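Local coordinates for protein ATP-dependent DNA helicase uvsW (Enterobacteria phage T4, PDB 1RIF) that couples ATP hydrolysis to 3'-5' unwinding of duplex DNA and drives branch migration of Holliday junctions during recombination-dependent repair of phage DNA, at residues V5-H8 with D9-H12; L53-Y56 with N57-P61; K69-C72 with D73-Y77. The protein carries 1 engineered substitution. All coordinates share one frame; numbering follows the deposited sequence.

Interaction 1. Residues V5-H8 with D9-H12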
loop_
_atom_site.group_PDB
_atom_site.type_symbol
_atom_site.label_atom_id
_atom_site.label_comp_id
_atom_site.label_asym_id
_atom_site.label_seq_id
_atom_site.Cartn_x
_atom_site.Cartn_y
_atom_site.Cartn_z
ATOM N N VAL A 5 -0.224 -4.387 -21.573
ATOM C CA VAL A 5 -0.601 -3.836 -20.279
ATOM C C VAL A 5 -0.269 -2.344 -20.211
ATOM O O VAL A 5 0.896 -1.943 -20.230
ATOM C CB VAL A 5 0.096 -4.611 -19.140
ATOM C CG1 VAL A 5 -0.352 -4.086 -17.794
ATOM C CG2 VAL A 5 -0.238 -6.087 -19.255
ATOM N N HIS A 6 -1.314 -1.527 -20.142
ATOM C CA HIS A 6 -1.158 -0.082 -20.102
ATOM C C HIS A 6 -1.285 0.515 -18.719
ATOM O O HIS A 6 -1.999 0.006 -17.858
ATOM C CB HIS A 6 -2.193 0.599 -21.002
ATOM C CG HIS A 6 -2.098 0.211 -22.442
ATOM N ND1 HIS A 6 -2.746 -0.890 -22.961
ATOM C CD2 HIS A 6 -1.408 0.761 -23.469
ATOM C CE1 HIS A 6 -2.459 -1.000 -24.246
ATOM N NE2 HIS A 6 -1.648 -0.011 -24.579
ATOM N N PHE A 7 -0.586 1.619 -18.520
ATOM C CA PHE A 7 -0.643 2.315 -17.258
ATOM C C PHE A 7 -2.063 2.905 -17.164
ATOM O O PHE A 7 -2.660 3.269 -18.180
ATOM C CB PHE A 7 0.410 3.426 -17.246
ATOM C CG PHE A 7 0.534 4.132 -15.929
ATOM C CD1 PHE A 7 1.416 3.666 -14.955
ATOM C CD2 PHE A 7 -0.249 5.250 -15.650
ATOM C CE1 PHE A 7 1.516 4.304 -13.726
ATOM C CE2 PHE A 7 -0.155 5.893 -14.421
ATOM C CZ PHE A 7 0.732 5.416 -13.458
ATOM N N HIS A 8 -2.595 2.978 -15.947
ATOM C CA HIS A 8 -3.927 3.516 -15.667
ATOM C C HIS A 8 -3.890 3.886 -14.177
ATOM O O HIS A 8 -4.302 3.103 -13.327
ATOM C CB HIS A 8 -4.992 2.437 -15.910
ATOM C CG HIS A 8 -6.385 2.882 -15.591
ATOM N ND1 HIS A 8 -7.164 3.590 -16.481
ATOM C CD2 HIS A 8 -7.117 2.776 -14.456
ATOM C CE1 HIS A 8 -8.312 3.903 -15.906
ATOM N NE2 HIS A 8 -8.308 3.422 -14.677
ATOM N N ASP A 9 -3.405 5.080 -13.863
ATOM C CA ASP A 9 -3.238 5.536 -12.477
ATOM C C ASP A 9 -2.490 4.545 -11.564
ATOM O O ASP A 9 -2.120 3.443 -11.981
ATOM C CB ASP A 9 -4.576 6.011 -11.838
ATOM C CG ASP A 9 -5.533 4.880 -11.461
ATOM O OD1 ASP A 9 -5.094 3.769 -11.095
ATOM O OD2 ASP A 9 -6.756 5.134 -11.490
ATOM N N PHE A 10 -2.245 4.944 -10.319
ATOM C CA PHE A 10 -1.497 4.089 -9.407
ATOM C C PHE A 10 -2.258 3.048 -8.604
ATOM O O PHE A 10 -1.693 2.441 -7.696
ATOM C CB PHE A 10 -0.645 4.949 -8.472
ATOM C CG PHE A 10 0.485 5.633 -9.171
ATOM C CD1 PHE A 10 0.381 6.960 -9.559
ATOM C CD2 PHE A 10 1.632 4.921 -9.512
ATOM C CE1 PHE A 10 1.401 7.571 -10.279
ATOM C CE2 PHE A 10 2.662 5.521 -10.236
ATOM C CZ PHE A 10 2.545 6.849 -10.620
ATOM N N SER A 11 -3.528 2.831 -8.932
ATOM C CA SER A 11 -4.298 1.815 -8.229
ATOM C C SER A 11 -4.384 0.553 -9.091
ATOM O O SER A 11 -4.304 -0.564 -8.573
ATOM C CB SER A 11 -5.704 2.331 -7.885
ATOM O OG SER A 11 -6.525 2.466 -9.035
ATOM N N HIS A 12 -4.501 0.734 -10.408
ATOM C CA HIS A 12 -4.621 -0.389 -11.347
ATOM C C HIS A 12 -3.905 -0.184 -12.670
ATOM O O HIS A 12 -3.471 0.911 -12.998
ATOM C CB HIS A 12 -6.093 -0.649 -11.707
ATOM C CG HIS A 12 -6.960 -1.015 -10.545
ATOM N ND1 HIS A 12 -7.408 -0.088 -9.627
ATOM C CD2 HIS A 12 -7.471 -2.206 -10.159
ATOM C CE1 HIS A 12 -8.162 -0.694 -8.727
ATOM N NE2 HIS A 12 -8.216 -1.980 -9.028
HETATM O O HOH W 1 -1.328 1.719 -13.923
#
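Phe7 turns the edge of its ring at CZ onto the face of Phe10, a T-shaped pair with centroids 5.1 Å apart and planes at 80°. Phe7 CG stands anti to the backbone N (chi1 -174°), which carries the ring forward over the backbone of Asp9. There Phe7 CE2 also comes to 3.4 Å from Asp9 N, and Asp9 O lies over one face near the rim. The imidazole of His8 points the same way as the Asp9 carboxylate, the two groups side by side with their planes well inclined; His8 CD2 is 3.8 Å from Asp9 OD2. Asp9 turns OD1 back into the turn. Three donors grip that one oxygen: Ser11 N at 2.8 Å from above the carboxylate plane, His12 N almost in line with the C-O bond, and Ser11 OG on the syn side. Ser11 OG in turn receives His12 ND1, within the imidazole plane, at 2.8 Å, a chain of bonds that probably helps to hold the His12 ring. Asp9 OD1 thus forms an Asx turn in the loop of the beta hairpin formed by antiparallel strands 3-8 and 12-16 of the N-terminal domain.

Interaction 2. Residues L53-Y56 with N57-P61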
loop_
_atom_site.group_PDB
_atom_site.type_symbol
_atom_site.label_atom_id
_atom_site.label_comp_id
_atom_site.label_asym_id
_atom_site.label_seq_id
_atom_site.Cartn_x
_atom_site.Cartn_y
_atom_site.Cartn_z
ATOM N N LEU A 53 -10.264 -10.068 -8.955
ATOM C CA LEU A 53 -9.415 -8.880 -8.874
ATOM C C LEU A 53 -9.309 -8.214 -10.256
ATOM O O LEU A 53 -8.959 -7.046 -10.364
ATOM C CB LEU A 53 -8.025 -9.247 -8.321
ATOM C CG LEU A 53 -8.059 -9.728 -6.863
ATOM C CD1 LEU A 53 -6.692 -10.185 -6.391
ATOM C CD2 LEU A 53 -8.560 -8.586 -5.994
ATOM N N LEU A 54 -9.617 -8.966 -11.309
ATOM C CA LEU A 54 -9.599 -8.431 -12.671
ATOM C C LEU A 54 -11.075 -8.200 -13.036
ATOM O O LEU A 54 -11.808 -9.155 -13.276
ATOM C CB LEU A 54 -8.987 -9.454 -13.637
ATOM C CG LEU A 54 -8.385 -8.965 -14.957
ATOM C CD1 LEU A 54 -8.726 -9.966 -16.040
ATOM C CD2 LEU A 54 -8.906 -7.579 -15.325
ATOM N N ASP A 55 -11.518 -6.947 -13.065
ATOM C CA ASP A 55 -12.911 -6.667 -13.381
ATOM C C ASP A 55 -13.177 -6.690 -14.890
ATOM O O ASP A 55 -12.274 -6.931 -15.692
ATOM C CB ASP A 55 -13.336 -5.316 -12.776
ATOM C CG ASP A 55 -12.656 -4.122 -13.441
ATOM O OD1 ASP A 55 -11.848 -4.328 -14.365
ATOM O OD2 ASP A 55 -12.934 -2.969 -13.040
ATOM N N TYR A 56 -14.424 -6.460 -15.279
ATOM C CA TYR A 56 -14.766 -6.462 -16.697
ATOM C C TYR A 56 -14.254 -5.214 -17.401
ATOM O O TYR A 56 -14.305 -5.118 -18.626
ATOM C CB TYR A 56 -16.277 -6.597 -16.886
ATOM C CG TYR A 56 -16.792 -7.979 -16.570
ATOM C CD1 TYR A 56 -17.470 -8.237 -15.381
ATOM C CD2 TYR A 56 -16.590 -9.034 -17.460
ATOM C CE1 TYR A 56 -17.941 -9.512 -15.087
ATOM C CE2 TYR A 56 -17.054 -10.312 -17.177
ATOM C CZ TYR A 56 -17.731 -10.543 -15.989
ATOM O OH TYR A 56 -18.210 -11.798 -15.713
ATOM N N ASN A 57 -13.764 -4.255 -16.623
ATOM C CA ASN A 57 -13.203 -3.037 -17.191
ATOM C C ASN A 57 -11.757 -3.339 -17.568
ATOM O O ASN A 57 -11.021 -2.457 -18.001
ATOM C CB ASN A 57 -13.244 -1.898 -16.174
ATOM C CG ASN A 57 -14.646 -1.378 -15.937
ATOM O OD1 ASN A 57 -15.216 -0.687 -16.784
ATOM N ND2 ASN A 57 -15.217 -1.716 -14.781
ATOM N N ARG A 58 -11.367 -4.601 -17.406
ATOM C CA ARG A 58 -10.018 -5.055 -17.716
ATOM C C ARG A 58 -8.966 -4.297 -16.891
ATOM O O ARG A 58 -7.850 -4.055 -17.353
ATOM C CB ARG A 58 -9.743 -4.914 -19.220
ATOM C CG ARG A 58 -10.632 -5.799 -20.103
ATOM C CD ARG A 58 -10.357 -5.563 -21.597
ATOM N NE ARG A 58 -9.698 -6.683 -22.288
ATOM C CZ ARG A 58 -10.327 -7.748 -22.793
ATOM N NH1 ARG A 58 -11.643 -7.856 -22.686
ATOM N NH2 ARG A 58 -9.645 -8.694 -23.422
ATOM N N LEU A 59 -9.338 -3.927 -15.668
ATOM C CA LEU A 59 -8.440 -3.224 -14.761
ATOM C C LEU A 59 -7.959 -4.215 -13.715
ATOM O O LEU A 59 -8.749 -4.982 -13.168
ATOM C CB LEU A 59 -9.156 -2.067 -14.071
ATOM C CG LEU A 59 -9.605 -0.908 -14.957
ATOM C CD1 LEU A 59 -10.321 0.127 -14.117
ATOM C CD2 LEU A 59 -8.405 -0.285 -15.646
ATOM N N LEU A 60 -6.661 -4.195 -13.439
ATOM C CA LEU A 60 -6.066 -5.098 -12.461
ATOM C C LEU A 60 -5.298 -4.300 -11.405
ATOM O O LEU A 60 -4.562 -3.368 -11.737
ATOM C CB LEU A 60 -5.107 -6.049 -13.166
ATOM C CG LEU A 60 -4.369 -7.034 -12.268
ATOM C CD1 LEU A 60 -5.237 -8.254 -12.027
ATOM C CD2 LEU A 60 -3.066 -7.425 -12.926
ATOM N N PRO A 61 -5.469 -4.637 -10.117
ATOM C CA PRO A 61 -4.703 -3.846 -9.153
ATOM C C PRO A 61 -3.208 -3.837 -9.506
ATOM O O PRO A 61 -2.615 -4.877 -9.810
ATOM C CB PRO A 61 -5.030 -4.506 -7.803
ATOM C CG PRO A 61 -5.713 -5.793 -8.147
ATOM C CD PRO A 61 -6.419 -5.528 -9.437
#
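Asp55 folds its carboxylate over the bend toward Leu59, and OD1 takes Leu59 N at 2.9 Å in a straight bond (165°) nearly in line with the C-O axis. That reach depends on CG sitting in the crowded position between backbone N and carbonyl carbon (chi1 68°). Asn57 N adds a weak bond to the same oxygen. The backbone makes a type I turn from Asp55 to Arg58, closed by Arg58 N to Asp55 O at 3.0 Å. On the inner side the packing is close: Leu54 CD2 lies 3.4 Å from Leu59 O, Leu53 O meets Pro61 CD at 3.1 Å, and Leu54 also rests on Phe22 and Leu25 of helix 19-28. The outer side is slacker. Tyr56 and Asn57 are exposed, and Asn57 ND2 reaches Asp55 OD2 at 3.1 Å from well above the carboxylate plane. The Arg58 side chain sets off away from 53-56; its guanidinium is held by a salt bridge to Glu19 and a hydrogen bond to Glu18 O. With backbone and amide N-H groups drawn to both oxygens, the Asp55 carboxylate is probably stabilised as an anion and ties the turn to the start of strand 59-61.

Interaction 3. Residues K69-C72 with D73-Y77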
loop_
_atom_site.group_PDB
_atom_site.type_symbol
_atom_site.label_atom_id
_atom_site.label_comp_id
_atom_site.label_asym_id
_atom_site.label_seq_id
_atom_site.Cartn_x
_atom_site.Cartn_y
_atom_site.Cartn_z
ATOM N N LYS A 69 3.148 -12.526 -15.469
ATOM C CA LYS A 69 4.189 -13.289 -16.148
ATOM C C LYS A 69 3.974 -14.787 -15.912
ATOM O O LYS A 69 4.295 -15.605 -16.770
ATOM C CB LYS A 69 5.576 -12.863 -15.656
ATOM C CG LYS A 69 6.720 -13.494 -16.442
ATOM C CD LYS A 69 6.681 -13.097 -17.918
ATOM C CE LYS A 69 7.517 -14.037 -18.784
ATOM N NZ LYS A 69 8.907 -14.185 -18.273
ATOM N N LYS A 70 3.431 -15.138 -14.747
ATOM C CA LYS A 70 3.145 -16.535 -14.416
ATOM C C LYS A 70 2.132 -17.014 -15.448
ATOM O O LYS A 70 2.269 -18.084 -16.043
ATOM C CB LYS A 70 2.492 -16.648 -13.039
ATOM C CG LYS A 70 3.097 -15.773 -11.954
ATOM C CD LYS A 70 4.322 -16.407 -11.310
ATOM C CE LYS A 70 4.777 -15.592 -10.095
ATOM N NZ LYS A 70 5.828 -16.289 -9.294
ATOM N N PHE A 71 1.105 -16.193 -15.641
ATOM C CA PHE A 71 0.025 -16.462 -16.581
ATOM C C PHE A 71 0.565 -16.705 -17.988
ATOM O O PHE A 71 0.491 -17.815 -18.506
ATOM C CB PHE A 71 -0.940 -15.273 -16.599
ATOM C CG PHE A 71 -2.105 -15.449 -17.526
ATOM C CD1 PHE A 71 -3.208 -16.204 -17.144
ATOM C CD2 PHE A 71 -2.095 -14.870 -18.793
ATOM C CE1 PHE A 71 -4.281 -16.378 -18.012
ATOM C CE2 PHE A 71 -3.161 -15.041 -19.664
ATOM C CZ PHE A 71 -4.255 -15.796 -19.274
ATOM N N CYS A 72 1.105 -15.654 -18.597
ATOM C CA CYS A 72 1.653 -15.721 -19.946
ATOM C C CYS A 72 2.586 -16.919 -20.187
ATOM O O CYS A 72 2.650 -17.433 -21.303
ATOM C CB CYS A 72 2.409 -14.438 -20.246
ATOM S SG CYS A 72 3.913 -14.319 -19.244
ATOM N N ASP A 73 3.325 -17.350 -19.167
ATOM C CA ASP A 73 4.218 -18.504 -19.323
ATOM C C ASP A 73 3.385 -19.765 -19.509
ATOM O O ASP A 73 3.693 -20.615 -20.346
ATOM C CB ASP A 73 5.115 -18.704 -18.094
ATOM C CG ASP A 73 6.194 -17.646 -17.968
ATOM O OD1 ASP A 73 6.655 -17.130 -19.010
ATOM O OD2 ASP A 73 6.592 -17.348 -16.822
ATOM N N ASN A 74 2.331 -19.872 -18.706
ATOM C CA ASN A 74 1.408 -21.005 -18.731
ATOM C C ASN A 74 0.652 -21.146 -20.064
ATOM O O ASN A 74 0.596 -22.235 -20.645
ATOM C CB ASN A 74 0.406 -20.848 -17.586
ATOM C CG ASN A 74 -0.651 -21.925 -17.579
ATOM O OD1 ASN A 74 -1.771 -21.703 -17.111
ATOM N ND2 ASN A 74 -0.302 -23.105 -18.079
ATOM N N PHE A 75 0.075 -20.049 -20.547
ATOM C CA PHE A 75 -0.685 -20.083 -21.792
ATOM C C PHE A 75 0.140 -19.710 -23.015
ATOM O O PHE A 75 -0.407 -19.464 -24.093
ATOM C CB PHE A 75 -1.893 -19.152 -21.701
ATOM C CG PHE A 75 -2.853 -19.504 -20.604
ATOM C CD1 PHE A 75 -2.520 -19.281 -19.268
ATOM C CD2 PHE A 75 -4.095 -20.055 -20.902
ATOM C CE1 PHE A 75 -3.410 -19.601 -18.241
ATOM C CE2 PHE A 75 -4.997 -20.378 -19.882
ATOM C CZ PHE A 75 -4.651 -20.150 -18.549
ATOM N N GLY A 76 1.456 -19.670 -22.844
ATOM C CA GLY A 76 2.331 -19.325 -23.944
ATOM C C GLY A 76 1.984 -17.995 -24.589
ATOM O O GLY A 76 2.028 -17.870 -25.815
ATOM N N TYR A 77 1.644 -16.997 -23.777
ATOM C CA TYR A 77 1.292 -15.688 -24.312
ATOM C C TYR A 77 2.460 -14.712 -24.361
ATOM O O TYR A 77 3.390 -14.789 -23.554
ATOM C CB TYR A 77 0.151 -15.060 -23.501
ATOM C CG TYR A 77 -1.208 -15.679 -23.746
ATOM C CD1 TYR A 77 -1.661 -15.925 -25.044
ATOM C CD2 TYR A 77 -2.060 -15.984 -22.684
ATOM C CE1 TYR A 77 -2.931 -16.460 -25.276
ATOM C CE2 TYR A 77 -3.336 -16.518 -22.905
ATOM C CZ TYR A 77 -3.763 -16.752 -24.202
ATOM O OH TYR A 77 -5.019 -17.270 -24.430
#
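A chi1 of -179° places CG of Phe71 opposite its own backbone N and projects the ring outward from helix 68-74, while Phe75, its CG anti to the carbonyl carbon (chi1 -60°), swings its own ring across to meet it. The two form an offset stack, centroids 4.4 Å apart and planes 25° from parallel, with CD1 of Phe75 over the rim of the Phe71 ring. Phe71 CE1 lies 3.3 Å from Phe75 CE1. Tyr77 completes an aromatic cluster differently: its CD2 comes to 3.3 Å from Phe71 CE2, the rings slid so far apart that they barely overlap. Phe75 O sits over the centre of the Tyr77 ring. The backbone explains how Tyr77 gets there. Phe75 N still makes a helical bond to Phe71 O, but the chain then turns through Gly76 with positive phi, and Tyr77 N returns to Cys72 O at 2.7 Å, in the carbonyl plane on a lone pair. With a weak inner bond from Gly76 N to Asp73 O, this is the pattern of a Schellman motif ending the helix. It directs Tyr77 CB back against Cys72 CB, 4.0 Å away. Tyr77 OH is hydrogen-bonded to Glu24 OE1 of helix 19-28, and Phe71 packs on Leu25 of that helix and on Ile3 of strand 3-8. On the solvent side, Lys69 bends toward Asp73, where Lys69 NZ to Asp73 OD1 at 3.8 Å is a long salt bridge. A gold ion, probably a crystallographic heavy atom, lies about 3 Å from the Cys72 side chain.

Overall arrangement
All three are local turns or ends in the N-terminal domain of a fragment that also holds the ATP-binding helicase domain but not the C-terminal helicase domain of the full protein. Interactions 1 and 2 serve the same four-stranded sheet: the first leads from strand 3-8 into strand 12-16, the second into strand 59-61 beside it, and they touch where His12 CB lies 3.1 Å from Leu60 O. Both use an aspartate oxygen that accepts backbone N-H groups. Interaction 3 touches neither, its nearest atoms being about 8 Å away; it finishes helix 68-74 with backbone carbonyls and stacked rings instead. Interaction 1 is a surface contact, whereas 53-61 and 69-77 are partly buried, both packing against helix 19-28.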